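Local coordinates for protein Uly1 (Catenovulum maritimum, PDB 7DRQ) that is an ulvan lyase of polysaccharide lyase family 24, probably cleaving the algal polysaccharide ulvan by elimination on a calcium-binding beta-propeller scaffold, at residues M128-R132 and S199-Y203; D146-Y152 and Y184-M189. One frame throughout, in Å; residues are numbered along the deposited sequence.

Contact 1: M128-R132 and S199-Y203; sequences MHAYR and SRLTY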
loop_
_atom_site.group_PDB
_atom_site.type_symbol
_atom_site.label_atom_id
_atom_site.label_comp_id
_atom_site.label_asym_id
_atom_site.label_seq_id
_atom_site.Cartn_x
_atom_site.Cartn_y
_atom_site.Cartn_z
HETATM N N MSE A 128 -10.539 -2.231 -5.622
HETATM C CA MSE A 128 -10.262 -1.524 -6.875
HETATM C C MSE A 128 -9.000 -2.013 -7.566
HETATM O O MSE A 128 -7.945 -2.132 -6.944
HETATM C CB MSE A 128 -10.126 -0.032 -6.595
HETATM C CG MSE A 128 -11.368 0.598 -6.031
HETATM SE SE MSE A 128 -11.145 2.504 -6.005
HETATM C CE MSE A 128 -10.690 2.716 -4.107
ATOM N N HIS A 129 -9.106 -2.302 -8.862
ATOM C CA HIS A 129 -7.914 -2.539 -9.675
ATOM C C HIS A 129 -8.142 -1.900 -11.048
ATOM O O HIS A 129 -8.401 -2.588 -12.041
ATOM C CB HIS A 129 -7.574 -4.025 -9.791
ATOM C CG HIS A 129 -6.250 -4.284 -10.443
ATOM N ND1 HIS A 129 -5.736 -5.553 -10.611
ATOM C CD2 HIS A 129 -5.326 -3.434 -10.953
ATOM C CE1 HIS A 129 -4.564 -5.474 -11.218
ATOM N NE2 HIS A 129 -4.290 -4.200 -11.434
ATOM N N ALA A 130 -8.027 -0.570 -11.087
ATOM C CA ALA A 130 -8.101 0.197 -12.333
ATOM C C ALA A 130 -9.420 -0.031 -13.075
ATOM O O ALA A 130 -9.454 -0.128 -14.305
ATOM C CB ALA A 130 -6.908 -0.122 -13.235
ATOM N N TYR A 131 -10.520 -0.095 -12.335
ATOM C CA TYR A 131 -11.794 -0.310 -13.004
ATOM C C TYR A 131 -12.315 1.001 -13.584
ATOM O O TYR A 131 -11.916 2.094 -13.175
ATOM C CB TYR A 131 -12.814 -0.930 -12.047
ATOM C CG TYR A 131 -12.325 -2.240 -11.463
ATOM C CD1 TYR A 131 -11.664 -3.167 -12.254
ATOM C CD2 TYR A 131 -12.497 -2.530 -10.117
ATOM C CE1 TYR A 131 -11.201 -4.376 -11.727
ATOM C CE2 TYR A 131 -12.031 -3.725 -9.574
ATOM C CZ TYR A 131 -11.383 -4.638 -10.380
ATOM O OH TYR A 131 -10.926 -5.819 -9.849
ATOM N N ARG A 132 -13.204 0.873 -14.569
ATOM C CA ARG A 132 -13.780 2.006 -15.283
ATOM C C ARG A 132 -15.234 1.683 -15.584
ATOM O O ARG A 132 -15.689 0.558 -15.388
ATOM C CB ARG A 132 -13.010 2.309 -16.583
ATOM C CG ARG A 132 -12.543 1.062 -17.299
ATOM C CD ARG A 132 -11.542 1.362 -18.417
ATOM N NE ARG A 132 -10.714 0.185 -18.710
ATOM C CZ ARG A 132 -11.098 -0.834 -19.478
ATOM N NH1 ARG A 132 -12.302 -0.836 -20.043
ATOM N NH2 ARG A 132 -10.279 -1.856 -19.685
ATOM N N SER A 199 -11.580 6.960 -12.591
ATOM C CA SER A 199 -11.453 5.671 -13.246
ATOM C C SER A 199 -9.984 5.269 -13.362
ATOM O O SER A 199 -9.073 6.099 -13.255
ATOM C CB SER A 199 -12.093 5.700 -14.635
ATOM O OG SER A 199 -11.428 6.644 -15.438
ATOM N N ARG A 200 -9.771 3.968 -13.570
ATOM C CA ARG A 200 -8.445 3.380 -13.757
ATOM C C ARG A 200 -7.530 3.610 -12.554
ATOM O O ARG A 200 -6.323 3.806 -12.708
ATOM C CB ARG A 200 -7.785 3.893 -15.042
ATOM C CG ARG A 200 -8.541 3.504 -16.300
ATOM C CD ARG A 200 -7.716 3.823 -17.548
ATOM N NE ARG A 200 -8.117 3.012 -18.696
ATOM C CZ ARG A 200 -9.000 3.406 -19.608
ATOM N NH1 ARG A 200 -9.572 4.592 -19.494
ATOM N NH2 ARG A 200 -9.318 2.615 -20.629
ATOM N N LEU A 201 -8.093 3.554 -11.346
ATOM C CA LEU A 201 -7.319 3.781 -10.128
ATOM C C LEU A 201 -7.044 2.467 -9.394
ATOM O O LEU A 201 -7.909 1.585 -9.326
ATOM C CB LEU A 201 -8.045 4.761 -9.203
ATOM C CG LEU A 201 -8.254 6.192 -9.712
ATOM C CD1 LEU A 201 -9.031 7.009 -8.694
ATOM C CD2 LEU A 201 -6.917 6.856 -10.007
ATOM N N THR A 202 -5.841 2.361 -8.816
ATOM C CA THR A 202 -5.408 1.193 -8.051
ATOM C C THR A 202 -4.506 1.659 -6.907
ATOM O O THR A 202 -3.905 2.738 -6.965
ATOM C CB THR A 202 -4.651 0.188 -8.942
ATOM O OG1 THR A 202 -5.344 0.020 -10.192
ATOM C CG2 THR A 202 -4.501 -1.192 -8.249
ATOM N N TYR A 203 -4.442 0.841 -5.843
ATOM C CA TYR A 203 -3.531 0.983 -4.703
ATOM C C TYR A 203 -3.820 2.191 -3.823
ATOM O O TYR A 203 -2.991 3.109 -3.756
ATOM C CB TYR A 203 -2.078 1.089 -5.159
ATOM C CG TYR A 203 -1.554 -0.072 -5.947
ATOM C CD1 TYR A 203 -1.500 -1.351 -5.408
ATOM C CD2 TYR A 203 -1.097 0.120 -7.237
ATOM C CE1 TYR A 203 -0.999 -2.410 -6.152
ATOM C CE2 TYR A 203 -0.600 -0.919 -7.981
ATOM C CZ TYR A 203 -0.550 -2.176 -7.442
ATOM O OH TYR A 203 -0.045 -3.193 -8.217
HETATM O O HOH W 1 -6.193 -1.388 -5.229
HETATM O O HOH W 2 -10.789 0.717 -9.588
HETATM O O HOH W 3 -10.967 3.446 -10.667
#

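Contact 2: D146-Y152 and Y184-M189; sequences DYFRYSY and YKHLTM. With CA (calcium ion), chain C.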
loop_
_atom_site.group_PDB
_atom_site.type_symbol
_atom_site.label_atom_id
_atom_site.label_comp_id
_atom_site.label_asym_id
_atom_site.label_seq_id
_atom_site.Cartn_x
_atom_site.Cartn_y
_atom_site.Cartn_z
ATOM N N ASP A 146 -19.940 2.054 -10.178
ATOM C CA ASP A 146 -19.324 1.456 -8.999
ATOM C C ASP A 146 -17.847 1.138 -9.235
ATOM O O ASP A 146 -17.293 0.278 -8.538
ATOM C CB ASP A 146 -20.096 0.190 -8.596
ATOM C CG ASP A 146 -19.797 -0.252 -7.176
ATOM O OD1 ASP A 146 -19.679 0.619 -6.283
ATOM O OD2 ASP A 146 -19.685 -1.481 -6.946
ATOM N N TYR A 147 -17.202 1.804 -10.200
ATOM C CA TYR A 147 -15.815 1.506 -10.559
ATOM C C TYR A 147 -14.819 2.114 -9.584
ATOM O O TYR A 147 -13.647 1.712 -9.580
ATOM C CB TYR A 147 -15.505 2.019 -11.970
ATOM C CG TYR A 147 -15.876 3.472 -12.137
ATOM C CD1 TYR A 147 -14.996 4.481 -11.764
ATOM C CD2 TYR A 147 -17.117 3.835 -12.644
ATOM C CE1 TYR A 147 -15.337 5.814 -11.908
ATOM C CE2 TYR A 147 -17.468 5.159 -12.785
ATOM C CZ TYR A 147 -16.576 6.141 -12.413
ATOM O OH TYR A 147 -16.911 7.462 -12.552
ATOM N N PHE A 148 -15.265 3.076 -8.773
ATOM C CA PHE A 148 -14.479 3.700 -7.720
ATOM C C PHE A 148 -15.295 3.554 -6.442
ATOM O O PHE A 148 -16.501 3.817 -6.449
ATOM C CB PHE A 148 -14.198 5.189 -8.030
ATOM C CG PHE A 148 -13.386 5.887 -6.978
ATOM C CD1 PHE A 148 -12.000 5.828 -7.005
ATOM C CD2 PHE A 148 -14.005 6.585 -5.950
ATOM C CE1 PHE A 148 -11.245 6.439 -6.023
ATOM C CE2 PHE A 148 -13.258 7.213 -4.960
ATOM C CZ PHE A 148 -11.869 7.146 -4.999
ATOM N N ARG A 149 -14.656 3.105 -5.360
ATOM C CA ARG A 149 -15.390 2.595 -4.198
ATOM C C ARG A 149 -14.877 3.242 -2.913
ATOM O O ARG A 149 -13.847 2.834 -2.368
ATOM C CB ARG A 149 -15.295 1.067 -4.138
ATOM C CG ARG A 149 -15.944 0.399 -5.351
ATOM C CD ARG A 149 -15.609 -1.085 -5.505
ATOM N NE ARG A 149 -16.533 -1.678 -6.471
ATOM C CZ ARG A 149 -16.379 -2.856 -7.065
ATOM N NH1 ARG A 149 -15.313 -3.605 -6.816
ATOM N NH2 ARG A 149 -17.312 -3.281 -7.912
ATOM N N TYR A 150 -15.620 4.229 -2.415
ATOM C CA TYR A 150 -15.222 5.032 -1.265
ATOM C C TYR A 150 -16.330 5.011 -0.224
ATOM O O TYR A 150 -17.502 5.238 -0.554
ATOM C CB TYR A 150 -14.928 6.471 -1.721
ATOM C CG TYR A 150 -14.691 7.487 -0.627
ATOM C CD1 TYR A 150 -13.814 7.229 0.422
ATOM C CD2 TYR A 150 -15.317 8.729 -0.674
ATOM C CE1 TYR A 150 -13.594 8.177 1.428
ATOM C CE2 TYR A 150 -15.096 9.690 0.310
ATOM C CZ TYR A 150 -14.238 9.407 1.360
ATOM O OH TYR A 150 -14.022 10.359 2.329
ATOM N N SER A 151 -15.965 4.759 1.029
ATOM C CA SER A 151 -16.907 4.835 2.138
ATOM C C SER A 151 -16.336 5.767 3.196
ATOM O O SER A 151 -15.117 5.836 3.392
ATOM C CB SER A 151 -17.184 3.438 2.735
ATOM O OG SER A 151 -17.975 2.656 1.855
ATOM N N TYR A 152 -17.216 6.505 3.873
ATOM C CA TYR A 152 -16.734 7.467 4.851
ATOM C C TYR A 152 -17.804 7.723 5.897
ATOM O O TYR A 152 -18.984 7.415 5.711
ATOM C CB TYR A 152 -16.294 8.788 4.198
ATOM C CG TYR A 152 -17.423 9.594 3.596
ATOM C CD1 TYR A 152 -17.942 9.277 2.336
ATOM C CD2 TYR A 152 -17.972 10.670 4.275
ATOM C CE1 TYR A 152 -18.980 10.029 1.772
ATOM C CE2 TYR A 152 -19.014 11.425 3.719
ATOM C CZ TYR A 152 -19.515 11.090 2.475
ATOM O OH TYR A 152 -20.546 11.841 1.927
ATOM N N TYR A 184 -23.306 2.034 0.620
ATOM C CA TYR A 184 -22.345 2.897 1.296
ATOM C C TYR A 184 -21.155 3.262 0.418
ATOM O O TYR A 184 -20.157 3.783 0.934
ATOM C CB TYR A 184 -21.839 2.226 2.573
ATOM C CG TYR A 184 -22.883 2.164 3.661
ATOM C CD1 TYR A 184 -23.773 1.101 3.726
ATOM C CD2 TYR A 184 -22.971 3.164 4.622
ATOM C CE1 TYR A 184 -24.730 1.039 4.718
ATOM C CE2 TYR A 184 -23.928 3.107 5.621
ATOM C CZ TYR A 184 -24.800 2.042 5.656
ATOM O OH TYR A 184 -25.755 1.960 6.641
ATOM N N LYS A 185 -21.225 3.000 -0.886
ATOM C CA LYS A 185 -20.083 3.174 -1.776
ATOM C C LYS A 185 -20.283 4.423 -2.625
ATOM O O LYS A 185 -21.292 4.555 -3.326
ATOM C CB LYS A 185 -19.882 1.938 -2.657
ATOM C CG LYS A 185 -19.488 0.663 -1.871
ATOM C CD LYS A 185 -19.328 -0.529 -2.816
ATOM C CE LYS A 185 -20.680 -0.964 -3.379
ATOM N NZ LYS A 185 -20.573 -2.066 -4.387
ATOM N N HIS A 186 -19.335 5.343 -2.534
ATOM C CA HIS A 186 -19.384 6.607 -3.239
ATOM C C HIS A 186 -18.428 6.571 -4.421
ATOM O O HIS A 186 -17.314 6.048 -4.327
ATOM C CB HIS A 186 -19.032 7.754 -2.299
ATOM C CG HIS A 186 -19.998 7.892 -1.167
ATOM N ND1 HIS A 186 -21.049 8.784 -1.194
ATOM C CD2 HIS A 186 -20.097 7.221 0.007
ATOM C CE1 HIS A 186 -21.744 8.671 -0.074
ATOM N NE2 HIS A 186 -21.188 7.727 0.670
ATOM N N LEU A 187 -18.875 7.129 -5.529
ATOM C CA LEU A 187 -18.144 7.050 -6.785
ATOM C C LEU A 187 -17.113 8.163 -6.932
ATOM O O LEU A 187 -16.424 8.224 -7.960
ATOM C CB LEU A 187 -19.144 7.096 -7.949
ATOM C CG LEU A 187 -18.713 6.551 -9.307
ATOM C CD1 LEU A 187 -18.268 5.098 -9.172
ATOM C CD2 LEU A 187 -19.857 6.686 -10.300
ATOM N N THR A 188 -16.997 9.029 -5.927
ATOM C CA THR A 188 -16.160 10.220 -5.956
ATOM C C THR A 188 -15.807 10.592 -4.525
ATOM O O THR A 188 -16.524 10.252 -3.579
ATOM C CB THR A 188 -16.868 11.407 -6.644
ATOM O OG1 THR A 188 -16.109 12.609 -6.441
ATOM C CG2 THR A 188 -18.275 11.615 -6.060
HETATM N N MSE A 189 -14.688 11.299 -4.384
HETATM C CA MSE A 189 -14.249 11.857 -3.108
HETATM C C MSE A 189 -14.508 13.360 -2.982
HETATM O O MSE A 189 -14.337 13.938 -1.906
HETATM C CB MSE A 189 -12.752 11.589 -2.936
HETATM C CG MSE A 189 -12.406 10.120 -3.146
HETATM SE SE MSE A 189 -10.567 9.747 -2.603
HETATM C CE MSE A 189 -10.798 9.822 -0.666
HETATM CA CA CA C . -22.960 3.711 -4.782
HETATM O O HOH W 4 -22.165 1.474 -5.393
HETATM O O HOH W 5 -16.706 9.473 -10.447
HETATM O O HOH W 6 -19.919 5.351 3.260
HETATM O O HOH W 7 -21.208 4.460 -6.362
HETATM O O HOH W 8 -23.970 3.513 -7.069
#

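Contact 1: M128-R132 and S199-Y203
Ala130 and Arg200 bring their backbones together at the tightest point of this contact, with CA of Ala130 3.5 Å from the carbonyl C of Arg200. Both have positive phi, at the corner of one segment and just before the strand of the other. Two backbone bonds flank the approach: Ala130 N gives its proton to Leu201 O at 2.8 Å, and Arg200 N to Tyr131 O at 2.9 Å, nearly straight at 164°. CG2 of Thr202, anti to the backbone N, lies 3.6 Å from CD2 of His129, while OG1 sits near the plane of the imidazole at its edge; ND1 of that ring is hydrogen-bonded to Glu106. At the more open end, Arg132 lays its CD over one face of the Arg200 guanidinium, 3.4 Å from NH2, the two guanidinium planes being 26° apart. Between the backbones the pairing is partly wet: one water links Met128 O to Tyr203 N, and another accepts from Leu201 N and may donate to Tyr131 O. Two direct bonds and the first water thus fasten the 128-132 loop to the start of strand 201-208, whereas Asn134 OD1 holds Arg132 NH1, and solvent at the exposed Arg200 probably screens the like charges.

Contact 2: D146-Y152 and Y184-M189
Asp146 and Lys185 form the salt bridge of this contact, NZ meeting OD2 at 2.8 Å on the syn side but tilted out of the carboxylate plane. Arg149 NH2 reaches the same oxygen from the opposite face, at 3.1 Å, and its NH1 is hydrogen-bonded to the backbone O of Asp127; a water on OD1 also coordinates calcium. A bend at chi3 (-70°) turns the lysine chain toward the carboxylate, and its backbone O binds the metal at 2.4 Å alongside Asp173 and Asp183. With an alanine here instead of Asp146, Lys185 and Arg149 would probably lose their shared carboxylate, and the calcium-bound water the OD1 it donates to. Tyr150 and His186 form an antiparallel hydrogen-bonded pair, His186 N to Tyr150 O being 2.7 Å; Ser151 OG donates to Tyr184 O at 2.6 Å. Farther out, CE1 of Tyr152 sits over the centre of the His186 ring, the planes inclined at 52°. Leu187 sets CD1 over the Tyr147 ring, 3.7 Å from its centroid. Selenomethionine Met189 turns CE over the face of Tyr150; its selenium lies at the edge of the Phe148 ring but above the Tyr150 face. The chemistry thus grades from a charged, calcium-linked end to an aromatic interior, consistent with a metal that steadies the 184-189 loop.

Contact 2 is nested along the chain inside the loop that contact 1 closes: the order is 128-132, 146-152, 184-189, 199-203. Their centres lie 12 Å apart, on the same side of the chain's centre, and all four segments fall within the BNR repeat-containing range of a beta-propeller family. Strand 150-152 edges the three-stranded sheet with 122-126, and strand 201-208 edges the following four-stranded one, so the pair spans two successive antiparallel sheets. Phe148 makes two of the contacts between them: its CE1 lies 3.5 Å from CD1 of Leu201, and its CD1 lies 3.6 Å from the selenium of Met128. Its ring thus packs against residues of both contacts where the two sheets adjoin.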